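PDB 7A03: M32 carboxypeptidase from Chitinophagaceae bacterium, which probably acts as a metal-dependent carboxypeptidase, removing amino acids one at a time from the C-terminal end of peptides. Local coordinates for residues 177-181 with 360-366. Sequence-based numbering, arbitrary orientation. Where two conformers were deposited one is given.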
# COMPACT_ATOMS: atom_id res chain seq x y z
N PHE A 177 -10.91 0.80 -14.01
CA PHE A 177 -11.91 0.05 -13.27
C PHE A 177 -13.02 -0.50 -14.16
O PHE A 177 -13.62 -1.52 -13.82
CB PHE A 177 -12.46 0.86 -12.09
CG PHE A 177 -11.49 0.97 -10.93
CD1 PHE A 177 -11.09 -0.17 -10.22
CD2 PHE A 177 -10.97 2.20 -10.56
CE1 PHE A 177 -10.19 -0.07 -9.16
CE2 PHE A 177 -10.06 2.30 -9.50
CZ PHE A 177 -9.68 1.16 -8.80
N THR A 178 -13.28 0.15 -15.30
CA THR A 178 -14.15 -0.46 -16.29
C THR A 178 -13.54 -1.75 -16.80
O THR A 178 -14.24 -2.75 -17.00
CB THR A 178 -14.40 0.52 -17.43
OG1 THR A 178 -15.13 1.66 -16.93
CG2 THR A 178 -15.21 -0.13 -18.56
N GLU A 179 -12.21 -1.77 -16.99
CA GLU A 179 -11.55 -3.02 -17.37
C GLU A 179 -11.64 -4.05 -16.25
O GLU A 179 -11.89 -5.24 -16.51
CB GLU A 179 -10.11 -2.74 -17.78
CG GLU A 179 -9.98 -2.15 -19.17
CD GLU A 179 -8.74 -1.30 -19.37
OE1 GLU A 179 -7.99 -1.07 -18.40
OE2 GLU A 179 -8.50 -0.86 -20.52
N VAL A 180 -11.43 -3.64 -15.00
CA VAL A 180 -11.62 -4.55 -13.87
C VAL A 180 -12.99 -5.21 -13.94
O VAL A 180 -13.11 -6.44 -13.89
CB VAL A 180 -11.40 -3.82 -12.53
CG1 VAL A 180 -11.94 -4.65 -11.38
CG2 VAL A 180 -9.93 -3.51 -12.31
N LYS A 181 -14.04 -4.40 -14.09
CA LYS A 181 -15.39 -4.96 -14.15
C LYS A 181 -15.51 -5.92 -15.33
O LYS A 181 -15.82 -7.11 -15.15
CB LYS A 181 -16.43 -3.84 -14.25
CG LYS A 181 -17.88 -4.32 -14.19
CD LYS A 181 -18.42 -4.65 -15.58
CE LYS A 181 -19.47 -5.76 -15.53
NZ LYS A 181 -20.23 -5.83 -16.79
N PHE A 360 -12.66 -5.52 -6.79
CA PHE A 360 -14.03 -5.03 -6.71
C PHE A 360 -14.24 -4.20 -5.44
O PHE A 360 -14.86 -3.13 -5.50
CB PHE A 360 -15.02 -6.18 -6.82
CG PHE A 360 -15.11 -6.75 -8.20
CD1 PHE A 360 -14.20 -7.71 -8.62
CD2 PHE A 360 -16.04 -6.27 -9.10
CE1 PHE A 360 -14.26 -8.22 -9.91
CE2 PHE A 360 -16.11 -6.78 -10.38
CZ PHE A 360 -15.22 -7.74 -10.79
N HIS A 361 -13.67 -4.66 -4.32
CA HIS A 361 -13.71 -3.85 -3.10
C HIS A 361 -13.17 -2.45 -3.39
O HIS A 361 -13.79 -1.44 -3.05
CB HIS A 361 -12.88 -4.52 -2.00
CG HIS A 361 -13.43 -5.83 -1.52
ND1 HIS A 361 -14.33 -5.94 -0.48
CD2 HIS A 361 -13.16 -7.10 -1.91
CE1 HIS A 361 -14.62 -7.21 -0.27
NE2 HIS A 361 -13.92 -7.94 -1.13
N ILE A 362 -12.04 -2.39 -4.11
CA ILE A 362 -11.46 -1.07 -4.34
C ILE A 362 -12.36 -0.29 -5.27
O ILE A 362 -12.61 0.91 -5.06
CB ILE A 362 -10.02 -1.19 -4.88
CG1 ILE A 362 -9.12 -1.90 -3.87
CG2 ILE A 362 -9.45 0.18 -5.23
CD1 ILE A 362 -8.86 -1.09 -2.60
N MET A 363 -12.89 -0.95 -6.29
CA MET A 363 -13.72 -0.25 -7.26
C MET A 363 -14.93 0.37 -6.57
O MET A 363 -15.28 1.53 -6.83
CB MET A 363 -14.16 -1.21 -8.36
CG MET A 363 -14.83 -0.53 -9.53
SD MET A 363 -15.41 -1.76 -10.70
CE MET A 363 -16.78 -2.46 -9.78
N ILE A 364 -15.52 -0.37 -5.62
CA ILE A 364 -16.72 0.14 -4.96
C ILE A 364 -16.36 1.39 -4.18
O ILE A 364 -17.02 2.43 -4.30
CB ILE A 364 -17.35 -0.95 -4.09
CG1 ILE A 364 -18.00 -2.00 -4.99
CG2 ILE A 364 -18.37 -0.33 -3.14
CD1 ILE A 364 -18.24 -3.32 -4.30
N ARG A 365 -15.23 1.35 -3.46
CA ARG A 365 -14.81 2.52 -2.70
C ARG A 365 -14.52 3.68 -3.64
O ARG A 365 -14.93 4.83 -3.39
CB ARG A 365 -13.61 2.17 -1.81
CG ARG A 365 -13.99 1.27 -0.62
CD ARG A 365 -12.80 0.42 -0.16
NE ARG A 365 -13.10 -0.42 1.00
CZ ARG A 365 -13.89 -1.50 0.98
NH1 ARG A 365 -14.49 -1.87 -0.14
NH2 ARG A 365 -14.09 -2.22 2.08
N TYR A 366 -13.91 3.37 -4.79
CA TYR A 366 -13.61 4.44 -5.73
C TYR A 366 -14.90 5.10 -6.20
O TYR A 366 -15.04 6.33 -6.12
CB TYR A 366 -12.76 3.88 -6.88
CG TYR A 366 -12.66 4.77 -8.08
CD1 TYR A 366 -11.82 5.88 -8.08
CD2 TYR A 366 -13.40 4.50 -9.22
CE1 TYR A 366 -11.75 6.70 -9.18
CE2 TYR A 366 -13.32 5.33 -10.34
CZ TYR A 366 -12.48 6.42 -10.30
OH TYR A 366 -12.37 7.26 -11.38
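Two helices of the mainly helical M32 carboxypeptidase fold, 170-192 and 358-374, pack here obliquely. Their short segments 177-181 and 360-366 run at 135° to each other, with axes 10.3 Å apart at closest approach. Aromatic contacts centre on Phe177, whose CA-to-CB bond points toward the other helix. Its ring forms an offset stack with the Tyr366 ring, centroids 5.0 Å apart and planes at 30°. The Tyr366 hydroxyl is hydrogen-bonded to Asp174 OD1, one turn before Thr178, so this tyrosine holds helix 170-192 by both ring and OH. Met363 CA lies over the Phe177 ring face in a CH-pi contact, 4.3 Å from the centroid. Apolar contacts extend the interface. Phe177 CZ meets Ile362 CG2 at 3.7 Å, and Val180 CG1 sits over a face of the Phe360 ring. Helix 420-439 covers this side, touching Phe177, Val180 and Ile362. At the exposed margin, the aliphatic base of Lys181 borders the thioether: Lys181 CB is 4.2 Å from Met363 SD.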